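Local atomic coordinates of inositol-3-phosphate synthase (Caenorhabditis elegans, PDB entry 1VKO), a protein that belongs to the myo-inositol-1-phosphate synthase family of Rossmann-type, NAD-binding proteins and holds NAD, pyrophosphate and a potassium ion. Residues A[356-361]-A[438-443]; A[362-367]-A[371-376]. All blocks are in the same frame, centred on the assembly; numbering follows the deposited sequence.

Interaction 1: residues A[356-361]-A[438-443]; sequences LGNNDG and CEDSLL. With K (potassium ion), chain B; NAD (nicotinamide-adenine-dinucleotide), chain G.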
loop_
_atom_site.group_PDB
_atom_site.type_symbol
_atom_site.label_atom_id
_atom_site.label_comp_id
_atom_site.label_asym_id
_atom_site.label_seq_id
_atom_site.Cartn_x
_atom_site.Cartn_y
_atom_site.Cartn_z
ATOM N N LEU A 356 -6.686 -15.495 -3.823
ATOM C CA LEU A 356 -6.320 -16.158 -5.103
ATOM C C LEU A 356 -7.534 -16.867 -5.705
ATOM O O LEU A 356 -8.557 -17.094 -5.032
ATOM C CB LEU A 356 -5.136 -17.115 -4.907
ATOM C CG LEU A 356 -5.262 -18.416 -4.104
ATOM C CD1 LEU A 356 -3.917 -19.103 -4.064
ATOM C CD2 LEU A 356 -5.790 -18.195 -2.679
ATOM N N GLY A 357 -7.441 -17.194 -6.988
ATOM C CA GLY A 357 -8.599 -17.708 -7.695
ATOM C C GLY A 357 -8.359 -19.008 -8.393
ATOM O O GLY A 357 -9.192 -19.420 -9.196
ATOM N N ASN A 358 -7.219 -19.646 -8.088
ATOM C CA ASN A 358 -6.828 -20.912 -8.711
ATOM C C ASN A 358 -7.535 -22.095 -8.024
ATOM O O ASN A 358 -8.370 -21.852 -7.134
ATOM C CB ASN A 358 -5.287 -21.050 -8.844
ATOM C CG ASN A 358 -4.521 -20.943 -7.512
ATOM O OD1 ASN A 358 -5.084 -21.026 -6.411
ATOM N ND2 ASN A 358 -3.210 -20.764 -7.625
ATOM N N ASN A 359 -7.252 -23.345 -8.429
ATOM C CA ASN A 359 -7.841 -24.510 -7.742
ATOM C C ASN A 359 -7.343 -24.706 -6.315
ATOM O O ASN A 359 -8.032 -25.344 -5.496
ATOM C CB ASN A 359 -7.692 -25.827 -8.508
ATOM C CG ASN A 359 -8.593 -26.939 -7.939
ATOM O OD1 ASN A 359 -9.805 -26.748 -7.794
ATOM N ND2 ASN A 359 -7.999 -28.093 -7.599
ATOM N N ASP A 360 -6.147 -24.181 -6.034
ATOM C CA ASP A 360 -5.589 -24.167 -4.678
ATOM C C ASP A 360 -6.534 -23.355 -3.752
ATOM O O ASP A 360 -6.944 -23.859 -2.698
ATOM C CB ASP A 360 -4.119 -23.653 -4.690
ATOM C CG ASP A 360 -3.453 -23.657 -3.296
ATOM O OD1 ASP A 360 -3.864 -24.469 -2.412
ATOM O OD2 ASP A 360 -2.512 -22.866 -2.988
ATOM N N GLY A 361 -6.917 -22.140 -4.168
ATOM C CA GLY A 361 -7.837 -21.296 -3.386
ATOM C C GLY A 361 -9.247 -21.857 -3.189
ATOM O O GLY A 361 -9.820 -21.780 -2.074
ATOM N N CYS A 438 2.022 -12.438 -6.014
ATOM C CA CYS A 438 2.672 -13.782 -5.990
ATOM C C CYS A 438 2.094 -14.686 -7.074
ATOM O O CYS A 438 0.965 -15.206 -6.962
ATOM C CB CYS A 438 2.493 -14.474 -4.640
ATOM S SG CYS A 438 3.306 -13.597 -3.304
ATOM N N GLU A 439 2.858 -14.867 -8.136
ATOM C CA GLU A 439 2.425 -15.754 -9.206
ATOM C C GLU A 439 2.662 -17.155 -8.695
ATOM O O GLU A 439 3.710 -17.752 -8.966
ATOM C CB GLU A 439 3.222 -15.431 -10.457
ATOM C CG GLU A 439 3.150 -13.961 -10.851
ATOM C CD GLU A 439 1.728 -13.469 -11.164
ATOM O OE1 GLU A 439 0.769 -14.284 -11.169
ATOM O OE2 GLU A 439 1.565 -12.243 -11.405
ATOM N N ASP A 440 1.719 -17.661 -7.892
ATOM C CA ASP A 440 2.006 -18.833 -7.048
ATOM C C ASP A 440 2.748 -19.966 -7.765
ATOM O O ASP A 440 3.740 -20.481 -7.250
ATOM C CB ASP A 440 0.727 -19.384 -6.434
ATOM C CG ASP A 440 0.272 -18.592 -5.228
ATOM O OD1 ASP A 440 1.115 -17.920 -4.557
ATOM O OD2 ASP A 440 -0.930 -18.577 -4.894
ATOM N N SER A 441 2.245 -20.367 -8.939
ATOM C CA SER A 441 2.794 -21.514 -9.671
ATOM C C SER A 441 4.244 -21.255 -10.072
ATOM O O SER A 441 5.085 -22.168 -10.041
ATOM C CB SER A 441 1.946 -21.819 -10.911
ATOM O OG SER A 441 0.668 -22.331 -10.561
ATOM N N LEU A 442 4.510 -20.000 -10.446
ATOM C CA LEU A 442 5.844 -19.532 -10.828
ATOM C C LEU A 442 6.750 -19.408 -9.588
ATOM O O LEU A 442 7.970 -19.513 -9.675
ATOM C CB LEU A 442 5.753 -18.219 -11.626
ATOM C CG LEU A 442 5.114 -18.266 -13.038
ATOM C CD1 LEU A 442 5.074 -16.869 -13.669
ATOM C CD2 LEU A 442 5.804 -19.258 -14.006
ATOM N N LEU A 443 6.149 -19.212 -8.429
ATOM C CA LEU A 443 6.912 -19.262 -7.205
ATOM C C LEU A 443 7.174 -20.718 -6.788
ATOM O O LEU A 443 8.310 -21.052 -6.437
ATOM C CB LEU A 443 6.243 -18.425 -6.098
ATOM C CG LEU A 443 6.497 -16.902 -6.146
ATOM C CD1 LEU A 443 5.577 -16.101 -5.217
ATOM C CD2 LEU A 443 7.957 -16.557 -5.846
HETATM K K K B . -0.177 -22.664 -7.501
HETATM P PA NAD G . -4.053 -27.328 -7.999
HETATM O O1A NAD G . -5.465 -27.522 -7.716
HETATM O O2A NAD G . -3.924 -26.601 -9.274
HETATM O O5B NAD G . -3.371 -28.760 -8.001
HETATM C C5B NAD G . -3.964 -29.825 -7.322
HETATM C C4B NAD G . -4.044 -30.992 -8.289
HETATM O O4B NAD G . -3.991 -32.188 -7.544
HETATM C C3B NAD G . -5.337 -31.016 -9.054
HETATM O O3B NAD G . -4.974 -31.507 -10.335
HETATM C C2B NAD G . -6.174 -32.090 -8.419
HETATM O O2B NAD G . -6.747 -32.799 -9.516
HETATM C C1B NAD G . -5.113 -32.986 -7.786
HETATM N N9A NAD G . -5.467 -33.848 -6.629
HETATM C C8A NAD G . -6.296 -33.612 -5.575
HETATM N N7A NAD G . -6.308 -34.713 -4.791
HETATM C C5A NAD G . -5.511 -35.668 -5.304
HETATM C C6A NAD G . -5.192 -36.985 -4.930
HETATM N N6A NAD G . -5.736 -37.608 -3.871
HETATM N N1A NAD G . -4.340 -37.706 -5.726
HETATM C C2A NAD G . -3.836 -37.169 -6.874
HETATM N N3A NAD G . -4.191 -35.911 -7.238
HETATM C C4A NAD G . -5.003 -35.146 -6.477
HETATM O O3 NAD G . -3.290 -26.562 -6.792
HETATM P PN NAD G . -1.773 -26.110 -6.966
HETATM O O1N NAD G . -1.165 -27.004 -7.988
HETATM O O2N NAD G . -1.771 -24.662 -7.190
HETATM O O5D NAD G . -1.024 -26.525 -5.589
HETATM C C5D NAD G . -1.197 -27.814 -5.025
HETATM C C4D NAD G . -0.884 -27.893 -3.519
HETATM O O4D NAD G . 0.335 -27.252 -3.235
HETATM C C3D NAD G . -1.941 -27.236 -2.623
HETATM O O3D NAD G . -2.131 -28.041 -1.493
HETATM C C2D NAD G . -1.243 -26.003 -2.108
HETATM O O2D NAD G . -1.632 -25.579 -0.812
HETATM C C1D NAD G . 0.185 -26.475 -2.067
HETATM N N1N NAD G . 0.995 -25.265 -1.987
HETATM C C2N NAD G . 0.968 -24.362 -3.003
HETATM C C3N NAD G . 1.720 -23.214 -2.890
HETATM C C7N NAD G . 1.957 -22.470 -4.150
HETATM O O7N NAD G . 1.282 -22.976 -5.287
HETATM N N7N NAD G . 2.780 -21.414 -4.162
HETATM C C4N NAD G . 2.520 -22.975 -1.756
HETATM C C5N NAD G . 2.517 -23.894 -0.731
HETATM C C6N NAD G . 1.733 -25.052 -0.849
HETATM O O HOH W 1 -1.652 -21.506 -5.561
#

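Interaction 2: residues A[362-367]-A[371-376]; sequences KNLSEA and RSKEIS. With NAD (nicotinamide-adenine-dinucleotide), chain G; POP (pyrophosphate 2-), chain H.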
loop_
_atom_site.group_PDB
_atom_site.type_symbol
_atom_site.label_atom_id
_atom_site.label_comp_id
_atom_site.label_asym_id
_atom_site.label_seq_id
_atom_site.Cartn_x
_atom_site.Cartn_y
_atom_site.Cartn_z
ATOM N N LYS A 362 -9.806 -22.408 -4.270
ATOM C CA LYS A 362 -11.134 -23.041 -4.258
ATOM C C LYS A 362 -11.184 -24.232 -3.270
ATOM O O LYS A 362 -12.229 -24.492 -2.624
ATOM C CB LYS A 362 -11.503 -23.478 -5.680
ATOM C CG LYS A 362 -12.896 -24.089 -5.880
ATOM C CD LYS A 362 -12.976 -24.692 -7.300
ATOM C CE LYS A 362 -13.943 -25.866 -7.388
ATOM N NZ LYS A 362 -15.203 -25.526 -8.143
ATOM N N ASN A 363 -10.053 -24.931 -3.146
ATOM C CA ASN A 363 -9.885 -25.990 -2.140
ATOM C C ASN A 363 -9.783 -25.469 -0.691
ATOM O O ASN A 363 -10.371 -26.034 0.239
ATOM C CB ASN A 363 -8.660 -26.877 -2.462
ATOM C CG ASN A 363 -8.673 -28.194 -1.676
ATOM O OD1 ASN A 363 -9.633 -28.980 -1.772
ATOM N ND2 ASN A 363 -7.619 -28.432 -0.898
ATOM N N LEU A 364 -9.027 -24.390 -0.513
ATOM C CA LEU A 364 -8.889 -23.729 0.787
ATOM C C LEU A 364 -10.090 -22.832 1.135
ATOM O O LEU A 364 -10.022 -22.096 2.130
ATOM C CB LEU A 364 -7.562 -22.945 0.852
ATOM C CG LEU A 364 -6.318 -23.729 0.392
ATOM C CD1 LEU A 364 -5.214 -22.781 -0.104
ATOM C CD2 LEU A 364 -5.809 -24.682 1.494
ATOM N N SER A 365 -11.165 -22.899 0.321
ATOM C CA SER A 365 -12.493 -22.300 0.642
ATOM C C SER A 365 -13.037 -23.002 1.862
ATOM O O SER A 365 -13.756 -22.394 2.658
ATOM C CB SER A 365 -13.554 -22.534 -0.459
ATOM O OG SER A 365 -13.334 -21.799 -1.645
ATOM N N GLU A 366 -12.727 -24.304 1.978
ATOM C CA GLU A 366 -13.324 -25.149 3.034
ATOM C C GLU A 366 -12.480 -25.209 4.317
ATOM O O GLU A 366 -11.242 -25.111 4.264
ATOM C CB GLU A 366 -13.762 -26.518 2.495
ATOM C CG GLU A 366 -14.924 -26.396 1.519
ATOM C CD GLU A 366 -15.611 -27.718 1.191
ATOM O OE1 GLU A 366 -15.404 -28.731 1.901
ATOM O OE2 GLU A 366 -16.363 -27.741 0.194
ATOM N N ALA A 367 -13.170 -25.319 5.462
ATOM C CA ALA A 367 -12.578 -24.961 6.764
ATOM C C ALA A 367 -11.414 -25.862 7.225
ATOM O O ALA A 367 -10.348 -25.347 7.573
ATOM C CB ALA A 367 -13.668 -24.788 7.870
ATOM N N ARG A 371 -7.573 -24.759 7.828
ATOM C CA ARG A 371 -6.781 -25.058 9.042
ATOM C C ARG A 371 -5.374 -25.609 8.731
ATOM O O ARG A 371 -4.386 -25.040 9.229
ATOM C CB ARG A 371 -7.503 -25.989 10.039
ATOM C CG ARG A 371 -8.026 -25.311 11.317
ATOM C CD ARG A 371 -7.025 -25.235 12.508
ATOM N NE ARG A 371 -6.627 -23.852 12.819
ATOM C CZ ARG A 371 -5.809 -23.475 13.816
ATOM N NH1 ARG A 371 -5.260 -24.364 14.647
ATOM N NH2 ARG A 371 -5.535 -22.184 13.984
ATOM N N SER A 372 -5.280 -26.690 7.924
ATOM C CA SER A 372 -3.972 -27.240 7.512
ATOM C C SER A 372 -3.009 -26.067 7.247
ATOM O O SER A 372 -1.936 -25.957 7.862
ATOM C CB SER A 372 -4.084 -28.095 6.222
ATOM O OG SER A 372 -4.706 -29.364 6.399
ATOM N N LYS A 373 -3.414 -25.187 6.327
ATOM C CA LYS A 373 -2.604 -24.039 5.868
ATOM C C LYS A 373 -2.395 -22.892 6.886
ATOM O O LYS A 373 -1.260 -22.413 7.054
ATOM C CB LYS A 373 -3.191 -23.486 4.561
ATOM C CG LYS A 373 -2.343 -22.406 3.931
ATOM C CD LYS A 373 -1.129 -22.971 3.170
ATOM C CE LYS A 373 -1.551 -23.717 1.901
ATOM N NZ LYS A 373 -0.345 -24.407 1.372
ATOM N N GLU A 374 -3.477 -22.425 7.525
ATOM C CA GLU A 374 -3.388 -21.454 8.644
ATOM C C GLU A 374 -2.297 -21.773 9.676
ATOM O O GLU A 374 -1.503 -20.896 10.012
ATOM C CB GLU A 374 -4.734 -21.317 9.369
ATOM C CG GLU A 374 -4.763 -20.266 10.489
ATOM C CD GLU A 374 -6.150 -20.129 11.095
ATOM O OE1 GLU A 374 -6.776 -21.186 11.364
ATOM O OE2 GLU A 374 -6.629 -18.974 11.281
ATOM N N ILE A 375 -2.274 -23.011 10.181
ATOM C CA ILE A 375 -1.264 -23.451 11.166
ATOM C C ILE A 375 0.180 -23.245 10.675
ATOM O O ILE A 375 1.010 -22.707 11.419
ATOM C CB ILE A 375 -1.480 -24.947 11.606
ATOM C CG1 ILE A 375 -2.848 -25.136 12.283
ATOM C CG2 ILE A 375 -0.298 -25.440 12.516
ATOM C CD1 ILE A 375 -3.128 -26.563 12.782
ATOM N N SER A 376 0.459 -23.677 9.436
ATOM C CA SER A 376 1.815 -23.645 8.839
ATOM C C SER A 376 2.282 -22.236 8.471
ATOM O O SER A 376 3.478 -21.939 8.553
ATOM C CB SER A 376 1.902 -24.561 7.607
ATOM O OG SER A 376 1.166 -24.004 6.543
HETATM P PA NAD G . -4.053 -27.328 -7.999
HETATM O O1A NAD G . -5.465 -27.522 -7.716
HETATM O O2A NAD G . -3.924 -26.601 -9.274
HETATM O O5B NAD G . -3.371 -28.760 -8.001
HETATM C C5B NAD G . -3.964 -29.825 -7.322
HETATM C C4B NAD G . -4.044 -30.992 -8.289
HETATM O O4B NAD G . -3.991 -32.188 -7.544
HETATM C C3B NAD G . -5.337 -31.016 -9.054
HETATM O O3B NAD G . -4.974 -31.507 -10.335
HETATM C C2B NAD G . -6.174 -32.090 -8.419
HETATM O O2B NAD G . -6.747 -32.799 -9.516
HETATM C C1B NAD G . -5.113 -32.986 -7.786
HETATM N N9A NAD G . -5.467 -33.848 -6.629
HETATM C C8A NAD G . -6.296 -33.612 -5.575
HETATM N N7A NAD G . -6.308 -34.713 -4.791
HETATM C C5A NAD G . -5.511 -35.668 -5.304
HETATM C C6A NAD G . -5.192 -36.985 -4.930
HETATM N N6A NAD G . -5.736 -37.608 -3.871
HETATM N N1A NAD G . -4.340 -37.706 -5.726
HETATM C C2A NAD G . -3.836 -37.169 -6.874
HETATM N N3A NAD G . -4.191 -35.911 -7.238
HETATM C C4A NAD G . -5.003 -35.146 -6.477
HETATM O O3 NAD G . -3.290 -26.562 -6.792
HETATM P PN NAD G . -1.773 -26.110 -6.966
HETATM O O1N NAD G . -1.165 -27.004 -7.988
HETATM O O2N NAD G . -1.771 -24.662 -7.190
HETATM O O5D NAD G . -1.024 -26.525 -5.589
HETATM C C5D NAD G . -1.197 -27.814 -5.025
HETATM C C4D NAD G . -0.884 -27.893 -3.519
HETATM O O4D NAD G . 0.335 -27.252 -3.235
HETATM C C3D NAD G . -1.941 -27.236 -2.623
HETATM O O3D NAD G . -2.131 -28.041 -1.493
HETATM C C2D NAD G . -1.243 -26.003 -2.108
HETATM O O2D NAD G . -1.632 -25.579 -0.812
HETATM C C1D NAD G . 0.185 -26.475 -2.067
HETATM N N1N NAD G . 0.995 -25.265 -1.987
HETATM C C2N NAD G . 0.968 -24.362 -3.003
HETATM C C3N NAD G . 1.720 -23.214 -2.890
HETATM C C7N NAD G . 1.957 -22.470 -4.150
HETATM O O7N NAD G . 1.282 -22.976 -5.287
HETATM N N7N NAD G . 2.780 -21.414 -4.162
HETATM C C4N NAD G . 2.520 -22.975 -1.756
HETATM C C5N NAD G . 2.517 -23.894 -0.731
HETATM C C6N NAD G . 1.733 -25.052 -0.849
HETATM P P1 POP H . 3.191 -18.282 0.897
HETATM O O1 POP H . 4.711 -18.350 0.906
HETATM O O2 POP H . 2.729 -17.266 -0.121
HETATM O O3 POP H . 2.700 -17.856 2.272
HETATM O O POP H . 2.595 -19.737 0.457
HETATM P P2 POP H . 1.023 -20.144 0.294
HETATM O O4 POP H . 0.683 -20.110 -1.193
HETATM O O5 POP H . 0.823 -21.533 0.884
HETATM O O6 POP H . 0.013 -19.219 0.982
#

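Interaction 1: residues A[356-361]-A[438-443]
D440 is the residue that L356 and N358 meet, as the chain passes from strand 438-439 into helix 440-443. Ahead of it, C438 packs against K414 of strand 413-423. E439 centres an inverse gamma turn at the N-cap position, and its O accepts from L443 N at 2.9 Å. With CG beside the backbone N (chi1 -80°), the D440 carboxylate reaches toward L356 and a water. It crosses L356 at about a right angle; OD2 lies doubtfully close to L356 CD1, 3.1 Å. N358 ND2 stands 4.2 Å from D440 OD2, amide and carboxylate planes 36° apart, and the water bridges the gap. It accepts from N358 ND2 at 2.7 Å, donates to D360 OD2 at 3.0 Å and to D440 OD2, and ties both carboxylates to the potassium ion.

The site lies where two parallel strands of a mixed sheet, 346-356 and 429-439, each give way to a helix, with strand 413-423 between them. Within 356-361, N358 is the N-cap of helix 359-363, its OD1 accepting from G361 N at 3.1 Å. N359 ND2 holds NAD O1A at 2.6 Å, and D440 O accepts weakly from the amide N7N of NAD. S441 OG reaches the potassium ion at 3.2 Å, beside NAD O2N, NAD O7N and N88. L442 and L443 turn to G428 and Q430 of a second subunit.

Interaction 2: residues A[362-367]-A[371-376]
L364 lays its branch CD2 against CB of K373 at 4.2 Å, an aliphatic overlap at the root of the lysine chain. Beyond that root K373 sets CG anti to its backbone N (chi1 -174°) and then bends at chi2 and chi3, which brings the ammonium between the two ligands. NZ donates to the ribose hydroxyl O2D of NAD at 2.8 Å and to O5 of pyrophosphate at 3.1 Å. It also forms a salt bridge to D324, whose other carboxylate oxygen bonds S376 OG; D324 probably helps to position the lysine.

The other touch is of backbone: R371 N donates to A367 O at 2.8 Å, a nearly straight bond of 162° that closes the first turn of helix 367-378, E366 being its N-cap residue. The R371 side chain leads away from A367 and runs forward along its own helix toward E374. Its NE forms a salt bridge with E374 OE1 at 3.0 Å, close to the guanidinium plane and on the anti side of the carboxylate, though 27° out of the carboxylate plane, while NH2 adds a weak bond to the same oxygen. I375 CG1 packs 3.4 Å above one face of the guanidinium, near the rim; with the bond to E374 it probably limits the group's rotation.

The contact fills the corner between the short helix 359-363 and helix 367-378. N363 is tied to the backbone of A204 and T251 in loops, and strand 399-406 lines the corner through Y406, against K362 and S365, and I404, against K373.

The two interactions share helix 359-363 and lie with centres 14 Å apart on the same side of the chain's centre, interaction 2 nested inside the loop that interaction 1 closes. Interaction 1 is buried and polar, joining distant parts of the chain through water, metal and cofactor, with no direct hydrogen bond between its segments. Interaction 2 is local and only partly buried: its inner half is aliphatic and ends in a charged group, while its outer half is a helical backbone bond at the surface. Both reach NAD, one through an asparagine amide, a weak carboxylate bond, a weakly bonded backbone oxygen and potassium, the other by a lysine that also binds pyrophosphate.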